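Local coordinates for protein FdxN element excision controlling factor XisI (Anabaena variabilis ATCC 29413, PDB 2NVM) that probably helps control site-specific excision of the fdxN element during nitrogen-fixation gene rearrangement, acting with XisF and XisH, at residues B[41-46]-B[58-64]; B[4-9]-B[78-83]. All coordinates share one frame. Where two conformers were deposited one is given. Residue numbers count along the deposited sequence, not the author numbering.

Contact 1 (B[41-46]-B[58-64]); sequences DTVGDR and WLCCGWD
Arg46 lies across Leu59 and Cys61, its CD 3.7 Å from Leu59 CD1. With chi1 m, chi2 p, chi3 t it runs back along its strand, so Cys61 CB sits over one guanidinium face, 3.5 Å from Arg46 NH1, which is hydrogen-bonded to Tyr75 of the second subunit. Residues 44-46 and 58-61 are extended and antiparallel, axes 4.5 Å apart at 149°. Gly44-Cys61 and Arg46-Leu59 are hydrogen-bonded pairs: Gly44 N-Cys61 O 3.1 Å, Cys61 N-Gly44 O 2.9 Å, Arg46 N-Leu59 O 2.8 Å, Leu59 N-Arg46 O 3.0 Å. This is the open end of a beta hairpin, 44-50 with 55-61. The non-hydrogen-bonded pair Asp45-Cys60 puts its side chains on the face opposite Arg46, Leu59 and Cys61; Trp58 NE1 weakly bonds Asp45 OD2 (3.3 Å). At the Gly62 corner (phi/psi 158/-157) a CB would clash with Thr42 O. Trp63 N donates to Asp41 O (3.1 Å). Asp41 OD1, salt-bridged to Arg118 of the second subunit, meets a water (2.7 Å) that weakly bonds Trp63 NE1 (3.3 Å).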
ATOM      1  N   ASP B  41       1.318 -17.463  -6.509  1.00 66.38           N
ATOM      2  CA  ASP B  41       2.772 -17.156  -6.650  1.00 64.53           C
ATOM      3  C   ASP B  41       3.141 -16.296  -7.866  1.00 62.52           C
ATOM      4  O   ASP B  41       4.212 -15.689  -7.868  1.00 60.63           O
ATOM      5  CB  ASP B  41       3.605 -18.444  -6.771  1.00 65.12           C
ATOM      6  CG  ASP B  41       3.475 -19.383  -5.598  1.00 65.20           C
ATOM      7  OD1 ASP B  41       3.480 -18.884  -4.480  1.00 55.64           O
ATOM      8  OD2 ASP B  41       3.428 -20.631  -5.814  1.00 58.05           O
ATOM      9  N   THR B  42       2.293 -16.274  -8.905  1.00 61.00           N
ATOM     10  CA  THR B  42       2.563 -15.484 -10.126  1.00 60.39           C
ATOM     11  C   THR B  42       2.444 -13.986  -9.828  1.00 60.02           C
ATOM     12  O   THR B  42       1.812 -13.590  -8.822  1.00 59.41           O
ATOM     13  CB  THR B  42       1.636 -15.876 -11.334  1.00 59.35           C
ATOM     14  OG1 THR B  42       0.263 -15.602 -11.029  1.00 57.15           O
ATOM     15  CG2 THR B  42       1.785 -17.345 -11.686  1.00 51.12           C
ATOM     16  N   VAL B  43       3.084 -13.170 -10.674  1.00 60.13           N
ATOM     17  CA  VAL B  43       3.030 -11.707 -10.534  1.00 61.17           C
ATOM     18  C   VAL B  43       1.575 -11.318 -10.823  1.00 60.18           C
ATOM     19  O   VAL B  43       1.064 -11.567 -11.929  1.00 60.10           O
ATOM     20  CB  VAL B  43       4.022 -10.931 -11.432  1.00 61.27           C
ATOM     21  CG1 VAL B  43       3.839  -9.415 -11.242  1.00 60.90           C
ATOM     22  CG2 VAL B  43       5.444 -11.317 -11.070  1.00 61.42           C
ATOM     23  N   GLY B  44       0.915 -10.838  -9.766  1.00 58.07           N
ATOM     24  CA  GLY B  44      -0.477 -10.430  -9.795  1.00 57.08           C
ATOM     25  C   GLY B  44      -0.659  -9.102  -9.090  1.00 55.86           C
ATOM     26  O   GLY B  44       0.080  -8.778  -8.161  1.00 57.41           O
ATOM     27  N   ASP B  45      -1.663  -8.364  -9.541  1.00 52.03           N
ATOM     28  CA  ASP B  45      -2.033  -7.073  -9.015  1.00 49.29           C
ATOM     29  C   ASP B  45      -2.906  -7.236  -7.772  1.00 46.44           C
ATOM     30  O   ASP B  45      -3.665  -8.184  -7.692  1.00 45.64           O
ATOM     31  CB  ASP B  45      -2.778  -6.259 -10.096  1.00 52.25           C
ATOM     32  CG  ASP B  45      -1.864  -5.852 -11.283  1.00 57.87           C
ATOM     33  OD1 ASP B  45      -0.680  -6.251 -11.367  1.00 69.47           O
ATOM     34  OD2 ASP B  45      -2.336  -5.109 -12.148  1.00 67.63           O
ATOM     35  N   ARG B  46      -2.712  -6.342  -6.798  1.00 44.83           N
ATOM     36  CA  ARG B  46      -3.481  -6.305  -5.541  0.50 45.10           C
ATOM     37  C   ARG B  46      -3.857  -4.846  -5.255  1.00 43.71           C
ATOM     38  O   ARG B  46      -3.042  -3.939  -5.464  1.00 42.23           O
ATOM     39  CB  ARG B  46      -2.706  -6.843  -4.317  0.50 45.59           C
ATOM     40  CG  ARG B  46      -2.270  -8.327  -4.320  0.50 45.04           C
ATOM     41  CD  ARG B  46      -0.938  -8.541  -5.010  0.50 47.09           C
ATOM     42  NE  ARG B  46      -0.514  -9.955  -5.040  0.50 48.89           N
ATOM     43  CZ  ARG B  46       0.228 -10.598  -4.123  0.50 45.16           C
ATOM     44  NH1 ARG B  46       0.671  -9.995  -3.026  0.50 49.41           N
ATOM     45  NH2 ARG B  46       0.532 -11.883  -4.306  0.50 47.94           N
ATOM     46  N   TRP B  58      -2.285   0.439  -5.155  1.00 44.22           N
ATOM     47  CA  TRP B  58      -2.341  -0.593  -6.148  1.00 44.35           C
ATOM     48  C   TRP B  58      -0.894  -0.988  -6.412  1.00 46.73           C
ATOM     49  O   TRP B  58      -0.070  -0.142  -6.802  1.00 46.12           O
ATOM     50  CB  TRP B  58      -3.073  -0.063  -7.406  1.00 46.86           C
ATOM     51  CG  TRP B  58      -2.954  -0.872  -8.657  1.00 44.64           C
ATOM     52  CD1 TRP B  58      -2.724  -2.217  -8.750  1.00 49.47           C
ATOM     53  CD2 TRP B  58      -3.215  -0.421  -9.997  1.00 48.90           C
ATOM     54  NE1 TRP B  58      -2.743  -2.607 -10.058  1.00 50.16           N
ATOM     55  CE2 TRP B  58      -3.041  -1.540 -10.853  1.00 47.22           C
ATOM     56  CE3 TRP B  58      -3.545   0.825 -10.564  1.00 44.36           C
ATOM     57  CZ2 TRP B  58      -3.184  -1.462 -12.256  1.00 50.29           C
ATOM     58  CZ3 TRP B  58      -3.694   0.914 -11.980  1.00 51.14           C
ATOM     59  CH2 TRP B  58      -3.505  -0.231 -12.806  1.00 47.86           C
ATOM     60  N   LEU B  59      -0.602  -2.270  -6.174  1.00 48.17           N
ATOM     61  CA  LEU B  59       0.709  -2.848  -6.425  1.00 49.07           C
ATOM     62  C   LEU B  59       0.591  -4.173  -7.138  1.00 50.24           C
ATOM     63  O   LEU B  59      -0.496  -4.728  -7.229  1.00 52.73           O
ATOM     64  CB  LEU B  59       1.473  -3.018  -5.103  1.00 50.01           C
ATOM     65  CG  LEU B  59       0.962  -3.892  -3.944  1.00 46.07           C
ATOM     66  CD1 LEU B  59       0.850  -5.356  -4.263  1.00 52.39           C
ATOM     67  CD2 LEU B  59       1.941  -3.732  -2.779  1.00 50.13           C
ATOM     68  N   CYS B  60       1.715  -4.646  -7.661  1.00 51.79           N
ATOM     69  CA  CYS B  60       1.829  -5.992  -8.229  1.00 55.34           C
ATOM     70  C   CYS B  60       2.916  -6.721  -7.419  1.00 53.93           C
ATOM     71  O   CYS B  60       3.901  -6.117  -6.987  1.00 54.36           O
ATOM     72  CB  CYS B  60       2.088  -6.003  -9.729  1.00 58.05           C
ATOM     73  SG  CYS B  60       3.589  -5.329 -10.214  1.00 70.04           S
ATOM     74  N   CYS B  61       2.694  -8.000  -7.177  1.00 54.06           N
ATOM     75  CA  CYS B  61       3.604  -8.809  -6.393  1.00 54.40           C
ATOM     76  C   CYS B  61       3.571 -10.274  -6.822  1.00 52.39           C
ATOM     77  O   CYS B  61       2.499 -10.818  -7.118  1.00 53.49           O
ATOM     78  CB  CYS B  61       3.249  -8.649  -4.909  1.00 52.92           C
ATOM     79  SG  CYS B  61       4.269  -9.526  -3.738  1.00 57.70           S
ATOM     80  N   GLY B  62       4.756 -10.875  -6.862  1.00 52.27           N
ATOM     81  CA  GLY B  62       4.956 -12.278  -7.217  1.00 52.80           C
ATOM     82  C   GLY B  62       6.368 -12.566  -7.691  1.00 52.57           C
ATOM     83  O   GLY B  62       7.307 -11.822  -7.357  1.00 53.63           O
ATOM     84  N   TRP B  63       6.502 -13.644  -8.463  1.00 52.93           N
ATOM     85  CA  TRP B  63       7.786 -14.102  -9.000  1.00 53.16           C
ATOM     86  C   TRP B  63       7.765 -14.216 -10.516  1.00 53.71           C
ATOM     87  O   TRP B  63       6.823 -14.779 -11.060  1.00 52.16           O
ATOM     88  CB  TRP B  63       8.104 -15.473  -8.443  1.00 52.29           C
ATOM     89  CG  TRP B  63       8.236 -15.462  -7.005  1.00 50.62           C
ATOM     90  CD1 TRP B  63       7.255 -15.687  -6.101  1.00 49.35           C
ATOM     91  CD2 TRP B  63       9.418 -15.168  -6.271  1.00 50.05           C
ATOM     92  NE1 TRP B  63       7.750 -15.570  -4.833  1.00 48.11           N
ATOM     93  CE2 TRP B  63       9.080 -15.246  -4.899  1.00 51.34           C
ATOM     94  CE3 TRP B  63      10.741 -14.852  -6.634  1.00 47.92           C
ATOM     95  CZ2 TRP B  63      10.032 -15.040  -3.870  1.00 51.86           C
ATOM     96  CZ3 TRP B  63      11.696 -14.655  -5.616  1.00 52.59           C
ATOM     97  CH2 TRP B  63      11.327 -14.728  -4.251  1.00 47.95           C
ATOM     98  N   ASP B  64       8.797 -13.664 -11.163  1.00 56.28           N
ATOM     99  CA  ASP B  64       9.022 -13.751 -12.617  1.00 58.18           C
ATOM    100  C   ASP B  64      10.234 -14.720 -12.708  1.00 58.77           C
ATOM    101  O   ASP B  64      11.386 -14.295 -12.856  1.00 60.42           O
ATOM    102  CB  ASP B  64       9.286 -12.340 -13.182  1.00 57.53           C
ATOM    103  CG  ASP B  64       9.573 -12.321 -14.688  1.00 58.34           C
ATOM    104  OD1 ASP B  64       9.395 -13.336 -15.393  1.00 64.61           O
ATOM    105  OD2 ASP B  64       9.981 -11.247 -15.174  1.00 67.12           O
TER
HETATM  106  O   HOH W   1       4.704 -16.521  -3.843  1.00 47.54           O

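Contact 2 (B[4-9]-B[78-83]); sequences KLTHYR and IQNGKI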
ATOM      1  N   LYS B   4     -16.333  17.787   2.026  1.00 65.29           N
ATOM      2  CA  LYS B   4     -15.169  17.941   1.121  1.00 64.30           C
ATOM      3  C   LYS B   4     -14.406  16.608   1.108  1.00 62.71           C
ATOM      4  O   LYS B   4     -14.183  16.037   0.044  1.00 61.70           O
ATOM      5  CB  LYS B   4     -14.241  19.095   1.580  1.00 65.60           C
ATOM      6  CG  LYS B   4     -12.952  19.342   0.733  1.00 66.13           C
ATOM      7  CD  LYS B   4     -11.932  20.246   1.465  1.00 67.76           C
ATOM      8  CE  LYS B   4     -10.534  20.175   0.797  1.00 73.12           C
ATOM      9  NZ  LYS B   4      -9.419  20.919   1.495  1.00 71.51           N
ATOM     10  N   LEU B   5     -14.051  16.134   2.307  1.00 60.76           N
ATOM     11  CA  LEU B   5     -13.349  14.856   2.510  1.00 59.15           C
ATOM     12  C   LEU B   5     -14.074  13.613   1.959  1.00 56.33           C
ATOM     13  O   LEU B   5     -13.445  12.799   1.287  1.00 53.66           O
ATOM     14  CB  LEU B   5     -12.957  14.656   3.993  1.00 60.75           C
ATOM     15  CG  LEU B   5     -11.626  15.253   4.483  1.00 65.02           C
ATOM     16  CD1 LEU B   5     -10.435  14.350   4.063  1.00 69.93           C
ATOM     17  CD2 LEU B   5     -11.407  16.712   4.048  1.00 67.89           C
ATOM     18  N   THR B   6     -15.370  13.478   2.245  1.00 54.86           N
ATOM     19  CA  THR B   6     -16.192  12.341   1.746  1.00 54.35           C
ATOM     20  C   THR B   6     -16.243  12.294   0.204  1.00 52.60           C
ATOM     21  O   THR B   6     -16.166  11.215  -0.392  1.00 51.97           O
ATOM     22  CB  THR B   6     -17.630  12.337   2.335  1.00 52.88           C
ATOM     23  OG1 THR B   6     -18.153  13.661   2.276  1.00 56.00           O
ATOM     24  CG2 THR B   6     -17.621  11.914   3.783  1.00 54.03           C
ATOM     25  N   HIS B   7     -16.369  13.470  -0.412  1.00 51.93           N
ATOM     26  CA  HIS B   7     -16.339  13.616  -1.877  1.00 51.74           C
ATOM     27  C   HIS B   7     -14.969  13.177  -2.438  1.00 49.46           C
ATOM     28  O   HIS B   7     -14.908  12.427  -3.413  1.00 47.69           O
ATOM     29  CB  HIS B   7     -16.675  15.064  -2.286  1.00 52.77           C
ATOM     30  CG  HIS B   7     -16.422  15.352  -3.728  1.00 56.64           C
ATOM     31  ND1 HIS B   7     -17.125  14.735  -4.740  1.00 62.10           N
ATOM     32  CD2 HIS B   7     -15.534  16.175  -4.328  1.00 56.44           C
ATOM     33  CE1 HIS B   7     -16.676  15.165  -5.903  1.00 64.40           C
ATOM     34  NE2 HIS B   7     -15.710  16.040  -5.680  1.00 60.70           N
ATOM     35  N   TYR B   8     -13.902  13.657  -1.803  1.00 48.52           N
ATOM     36  CA  TYR B   8     -12.509  13.315  -2.159  1.00 50.97           C
ATOM     37  C   TYR B   8     -12.234  11.819  -2.015  1.00 51.22           C
ATOM     38  O   TYR B   8     -11.560  11.248  -2.870  1.00 53.76           O
ATOM     39  CB  TYR B   8     -11.512  14.135  -1.312  1.00 51.21           C
ATOM     40  CG  TYR B   8     -11.302  15.586  -1.712  1.00 52.18           C
ATOM     41  CD1 TYR B   8     -12.284  16.335  -2.412  1.00 53.66           C
ATOM     42  CD2 TYR B   8     -10.147  16.274  -1.277  1.00 54.73           C
ATOM     43  CE1 TYR B   8     -12.083  17.684  -2.736  1.00 52.97           C
ATOM     44  CE2 TYR B   8      -9.944  17.647  -1.600  1.00 48.61           C
ATOM     45  CZ  TYR B   8     -10.922  18.333  -2.328  1.00 53.62           C
ATOM     46  OH  TYR B   8     -10.777  19.660  -2.655  1.00 51.79           O
ATOM     47  N   ARG B   9     -12.744  11.205  -0.937  1.00 51.49           N
ATOM     48  CA  ARG B   9     -12.618   9.750  -0.697  1.00 52.57           C
ATOM     49  C   ARG B   9     -13.283   8.954  -1.816  1.00 49.94           C
ATOM     50  O   ARG B   9     -12.648   8.095  -2.412  1.00 46.48           O
ATOM     51  CB  ARG B   9     -13.226   9.322   0.653  1.00 52.60           C
ATOM     52  CG  ARG B   9     -12.400   9.685   1.868  1.00 58.45           C
ATOM     53  CD  ARG B   9     -13.050   9.115   3.108  1.00 60.94           C
ATOM     54  NE  ARG B   9     -12.238   9.291   4.315  1.00 71.07           N
ATOM     55  CZ  ARG B   9     -12.287  10.313   5.182  1.00 73.09           C
ATOM     56  NH1 ARG B   9     -13.144  11.333   5.058  1.00 75.58           N
ATOM     57  NH2 ARG B   9     -11.461  10.293   6.237  1.00 76.46           N
ATOM     58  N   ILE B  78      -4.849  10.968   1.266  1.00 56.14           N
ATOM     59  CA  ILE B  78      -5.494  12.228   1.603  1.00 56.98           C
ATOM     60  C   ILE B  78      -4.824  12.618   2.920  1.00 58.15           C
ATOM     61  O   ILE B  78      -4.890  11.856   3.888  1.00 55.51           O
ATOM     62  CB  ILE B  78      -7.034  12.154   1.732  1.00 58.44           C
ATOM     63  CG1 ILE B  78      -7.666  11.495   0.480  1.00 56.78           C
ATOM     64  CG2 ILE B  78      -7.581  13.561   1.945  1.00 53.52           C
ATOM     65  CD1 ILE B  78      -9.157  11.314   0.553  1.00 55.27           C
ATOM     66  N   GLN B  79      -4.158  13.775   2.923  1.00 60.73           N
ATOM     67  CA  GLN B  79      -3.424  14.299   4.078  1.00 64.45           C
ATOM     68  C   GLN B  79      -3.625  15.819   4.196  1.00 63.51           C
ATOM     69  O   GLN B  79      -3.327  16.550   3.244  1.00 63.48           O
ATOM     70  CB  GLN B  79      -1.952  13.971   3.894  1.00 63.69           C
ATOM     71  CG  GLN B  79      -1.056  14.326   5.078  1.00 73.14           C
ATOM     72  CD  GLN B  79       0.360  13.777   4.930  1.00 73.17           C
ATOM     73  OE1 GLN B  79       0.864  13.124   5.842  1.00 88.21           O
ATOM     74  NE2 GLN B  79       0.989  14.002   3.766  1.00 86.09           N
ATOM     75  N   ASN B  80      -4.119  16.267   5.358  1.00 63.35           N
ATOM     76  CA  ASN B  80      -4.400  17.689   5.655  1.00 63.29           C
ATOM     77  C   ASN B  80      -5.377  18.321   4.637  1.00 60.94           C
ATOM     78  O   ASN B  80      -5.204  19.466   4.196  1.00 60.30           O
ATOM     79  CB  ASN B  80      -3.081  18.485   5.775  1.00 64.65           C
ATOM     80  CG  ASN B  80      -2.126  17.899   6.827  1.00 70.93           C
ATOM     81  OD1 ASN B  80      -2.549  17.516   7.930  1.00 76.61           O
ATOM     82  ND2 ASN B  80      -0.828  17.846   6.491  1.00 68.45           N
ATOM     83  N   GLY B  81      -6.402  17.543   4.276  1.00 58.56           N
ATOM     84  CA  GLY B  81      -7.413  17.954   3.309  1.00 55.69           C
ATOM     85  C   GLY B  81      -6.970  18.040   1.858  1.00 54.24           C
ATOM     86  O   GLY B  81      -7.666  18.674   1.069  1.00 54.27           O
ATOM     87  N   LYS B  82      -5.839  17.416   1.500  1.00 53.47           N
ATOM     88  CA  LYS B  82      -5.321  17.417   0.112  1.00 53.35           C
ATOM     89  C   LYS B  82      -4.981  16.006  -0.358  1.00 51.16           C
ATOM     90  O   LYS B  82      -4.591  15.163   0.451  1.00 51.06           O
ATOM     91  CB  LYS B  82      -4.114  18.347  -0.032  1.00 53.57           C
ATOM     92  CG  LYS B  82      -4.468  19.795   0.286  1.00 54.90           C
ATOM     93  CD  LYS B  82      -3.392  20.789  -0.112  1.00 54.87           C
ATOM     94  CE  LYS B  82      -3.834  22.215   0.217  1.00 57.32           C
ATOM     95  NZ  LYS B  82      -2.883  23.220  -0.306  1.00 62.47           N
ATOM     96  N   ILE B  83      -5.132  15.779  -1.666  1.00 47.72           N
ATOM     97  CA  ILE B  83      -4.867  14.501  -2.323  1.00 47.38           C
ATOM     98  C   ILE B  83      -3.402  14.521  -2.748  1.00 47.10           C
ATOM     99  O   ILE B  83      -2.991  15.393  -3.496  1.00 45.28           O
ATOM    100  CB  ILE B  83      -5.809  14.282  -3.553  1.00 50.17           C
ATOM    101  CG1 ILE B  83      -7.281  14.200  -3.075  1.00 50.39           C
ATOM    102  CG2 ILE B  83      -5.419  13.031  -4.349  1.00 45.29           C
ATOM    103  CD1 ILE B  83      -8.301  14.197  -4.172  1.00 46.27           C
TER
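Ile78 is at the apolar centre of this contact, where the first turns of helix 4-23 pack on the end of a beta hairpin. The hairpin joins strands 67-79 and 82-87 through a type I' turn from Gln79 to Lys82. Ile78 points toward the helix. Ile78 CG2 lies 3.6 Å from Leu5 CD1, and Ile78 CD1 lies 4.1 Å from Tyr8 CB. Ile78 CD1 is also 3.9 Å from Arg9 CG, so the aliphatic part of Arg9 borders the apolar patch. Tyr8 also points toward the hairpin and reaches both of its strands. Tyr8 CD2 is 4.0 Å from Ile83 CG1.

Tyr8 and Arg9 follow Leu5 by three and four residues, about one helical turn. Arg9 CA-to-CB points away, and its CG still reaches Ile78. The turn itself is closed by Gln79 N to Lys82 O (2.9 Å) and Lys82 N to Gln79 O (3.2 Å). Asn80 and Gly81 both have positive phi, as a type I' turn requires. Gly81 CA comes 4.2 Å from Leu5 CD2. At the polar edge, the charged end of Arg9 forms a salt bridge with Asp54. The Tyr8 hydroxyl is hydrogen-bonded to Asp107, in the loop before strand 108-110. The all-t side chain of Lys4 extends over the turn, and Lys4 NZ donates a hydrogen bond of 2.9 Å to Gly81 O.

Overall arrangement
The chain starts with helix 4-23, whose first turns form one half of contact 2. An unmodelled gap, 26-38, follows. Residues 41-46 then enter strand 44-50. The chain turns back in strand 55-61, and contact 1 closes this short loop. Strand 67-79 next runs along strand 55-61 and turns at 80-81 into strand 82-87; at 78-83 contact 2 closes a much longer loop. The short loop therefore lies wholly within the long one, and the two do not cross. Contact 1 joins strands of the sheet; contact 2 ties the helix to it. Their centres are 29 Å apart, on opposite sides of the chain's centre, and their nearest atoms are about 13 Å apart.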